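Local coordinates for protein endolytic peptidoglycan transglycosylase RlpA (Pseudomonas aeruginosa, PDB 6I05) that cleaves peptidoglycan glycan strands as a lytic transglycosylase, strongly preferring naked strands without stem peptides, its SPOR domain recognising such denuded glycans in cell division, at residues 18-23 with 68-73. Sequence-based numbering, arbitrary orientation. Where two conformers were deposited one is given.
Sequences ELLKAK and ANLGQP
Leu70, on the loop that joins helix 55-67 to strand 74-76, sets its side chain against one flank of helix 14-25, between Leu20 and Lys23, which lie three residues, nearly one turn, apart. The inner part is the leucine pair. Leu20 turns CG anti to its own backbone N (chi1 179°), which carries CD1 across to the loop; there it packs by van der Waals contact, 3.6 Å from the carbonyl O of Leu70 and 4.0 Å from Leu70 CB, and the two segments share no hydrogen bond. Leu20 is buried and also touches Val8 and Phe11 of strand 4-11, while Leu70 rests on Ile65 of helix 55-67, so the two leucines connect sheet, helix and loop.

The outer part is no wider but faces solvent. The branched end of Leu70 meets the aliphatic stem of Lys23, with CD2 of Leu70 3.8 Å from CD and 3.9 Å from CB of the lysine, while Leu70 CD1 approaches the Lys23 backbone carbonyl. Beyond CG the lysine chain runs extended, taking its ammonium group away from the loop on the exposed side; its methylenes thus form the outer edge of the apolar patch. Only 163 Å² is buried in all.

Leu70 follows directly on Asn69, whose positive phi (60°) belongs to the Schellman motif that ends helix 55-67. Touching both Ile65 of that helix and the flank of helix 14-25, Leu70 joins the two helices of the SPOR domain, an α+β (βαββαβ) fold with a four-stranded antiparallel sheet.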
loop_
_atom_site.group_PDB
_atom_site.type_symbol
_atom_site.label_atom_id
_atom_site.label_comp_id
_atom_site.label_asym_id
_atom_site.label_seq_id
_atom_site.Cartn_x
_atom_site.Cartn_y
_atom_site.Cartn_z
ATOM N N GLU A 18 -0.983 9.756 -3.173
ATOM C CA GLU A 18 0.426 10.136 -3.169
ATOM C C GLU A 18 0.912 10.429 -1.757
ATOM O O GLU A 18 2.059 10.123 -1.414
ATOM C CB GLU A 18 0.654 11.342 -4.079
ATOM C CG GLU A 18 0.387 11.074 -5.558
ATOM C CD GLU A 18 1.543 10.368 -6.249
ATOM O OE1 GLU A 18 2.586 10.152 -5.602
ATOM O OE2 GLU A 18 1.410 10.029 -7.444
ATOM N N LEU A 19 0.055 11.026 -0.923
ATOM C CA LEU A 19 0.451 11.318 0.449
ATOM C C LEU A 19 0.700 10.032 1.223
ATOM O O LEU A 19 1.715 9.901 1.915
ATOM C CB LEU A 19 -0.615 12.164 1.136
ATOM C CG LEU A 19 -0.337 12.504 2.598
ATOM C CD1 LEU A 19 0.984 13.244 2.751
ATOM C CD2 LEU A 19 -1.476 13.331 3.181
ATOM N N LEU A 20 -0.214 9.063 1.112
ATOM C CA LEU A 20 0.000 7.790 1.786
ATOM C C LEU A 20 1.259 7.104 1.270
ATOM O O LEU A 20 2.037 6.552 2.055
ATOM C CB LEU A 20 -1.222 6.882 1.642
ATOM C CG LEU A 20 -1.069 5.504 2.296
ATOM C CD1 LEU A 20 -0.759 5.621 3.782
ATOM C CD2 LEU A 20 -2.312 4.661 2.072
ATOM N N LYS A 21 1.480 7.131 -0.047
ATOM C CA LYS A 21 2.706 6.556 -0.600
ATOM C C LYS A 21 3.947 7.177 0.034
ATOM O O LYS A 21 4.876 6.464 0.436
ATOM C CB LYS A 21 2.730 6.715 -2.122
ATOM C CG LYS A 21 4.078 6.424 -2.743
ATOM C CD LYS A 21 4.011 6.544 -4.254
ATOM C CE LYS A 21 5.383 6.395 -4.890
ATOM N NZ LYS A 21 5.339 6.614 -6.364
ATOM N N ALA A 22 3.982 8.509 0.128
ATOM C CA ALA A 22 5.136 9.179 0.721
ATOM C C ALA A 22 5.323 8.784 2.182
ATOM O O ALA A 22 6.448 8.517 2.620
ATOM C CB ALA A 22 4.999 10.696 0.579
ATOM N N LYS A 23 4.232 8.731 2.953
ATOM C CA LYS A 23 4.348 8.348 4.358
ATOM C C LYS A 23 4.830 6.910 4.506
ATOM O O LYS A 23 5.640 6.606 5.389
ATOM C CB LYS A 23 3.008 8.543 5.071
ATOM C CG LYS A 23 2.583 9.999 5.208
ATOM C CD LYS A 23 1.272 10.117 5.960
ATOM C CE LYS A 23 0.914 11.568 6.228
ATOM N NZ LYS A 23 -0.511 11.707 6.645
ATOM N N ALA A 68 2.391 2.885 12.730
ATOM C CA ALA A 68 2.398 4.226 12.166
ATOM C C ALA A 68 1.000 4.779 11.942
ATOM O O ALA A 68 0.871 5.935 11.524
ATOM C CB ALA A 68 3.167 4.222 10.844
ATOM N N ASN A 69 -0.037 3.983 12.197
ATOM C CA ASN A 69 -1.425 4.413 12.056
ATOM C C ASN A 69 -1.737 4.858 10.632
ATOM O O ASN A 69 -2.416 5.859 10.410
ATOM C CB ASN A 69 -1.785 5.492 13.081
ATOM C CG ASN A 69 -3.273 5.625 13.283
ATOM O OD1 ASN A 69 -4.024 4.680 13.066
ATOM N ND2 ASN A 69 -3.711 6.808 13.697
ATOM N N LEU A 70 -1.238 4.104 9.655
ATOM C CA LEU A 70 -1.360 4.493 8.257
ATOM C C LEU A 70 -2.450 3.745 7.502
ATOM O O LEU A 70 -2.705 4.070 6.340
ATOM C CB LEU A 70 -0.013 4.356 7.534
ATOM C CG LEU A 70 1.036 5.392 7.942
ATOM C CD1 LEU A 70 2.369 5.114 7.266
ATOM C CD2 LEU A 70 0.554 6.796 7.614
ATOM N N GLY A 71 -3.112 2.782 8.122
ATOM C CA GLY A 71 -4.204 2.094 7.474
ATOM C C GLY A 71 -4.187 0.621 7.809
ATOM O O GLY A 71 -3.420 0.161 8.652
ATOM N N GLN A 72 -5.062 -0.125 7.139
ATOM C CA GLN A 72 -5.214 -1.558 7.371
ATOM C C GLN A 72 -4.601 -2.316 6.203
ATOM O O GLN A 72 -5.225 -2.433 5.137
ATOM C CB GLN A 72 -6.693 -1.921 7.534
ATOM C CG GLN A 72 -7.347 -1.347 8.791
ATOM C CD GLN A 72 -6.658 -1.769 10.083
ATOM O OE1 GLN A 72 -6.059 -2.844 10.166
ATOM N NE2 GLN A 72 -6.745 -0.919 11.099
ATOM N N PRO A 73 -3.387 -2.837 6.350
ATOM C CA PRO A 73 -2.668 -3.424 5.213
ATOM C C PRO A 73 -3.147 -4.849 4.949
ATOM O O PRO A 73 -3.130 -5.693 5.846
ATOM C CB PRO A 73 -1.212 -3.409 5.691
ATOM C CG PRO A 73 -1.312 -3.495 7.190
ATOM C CD PRO A 73 -2.599 -2.853 7.595
#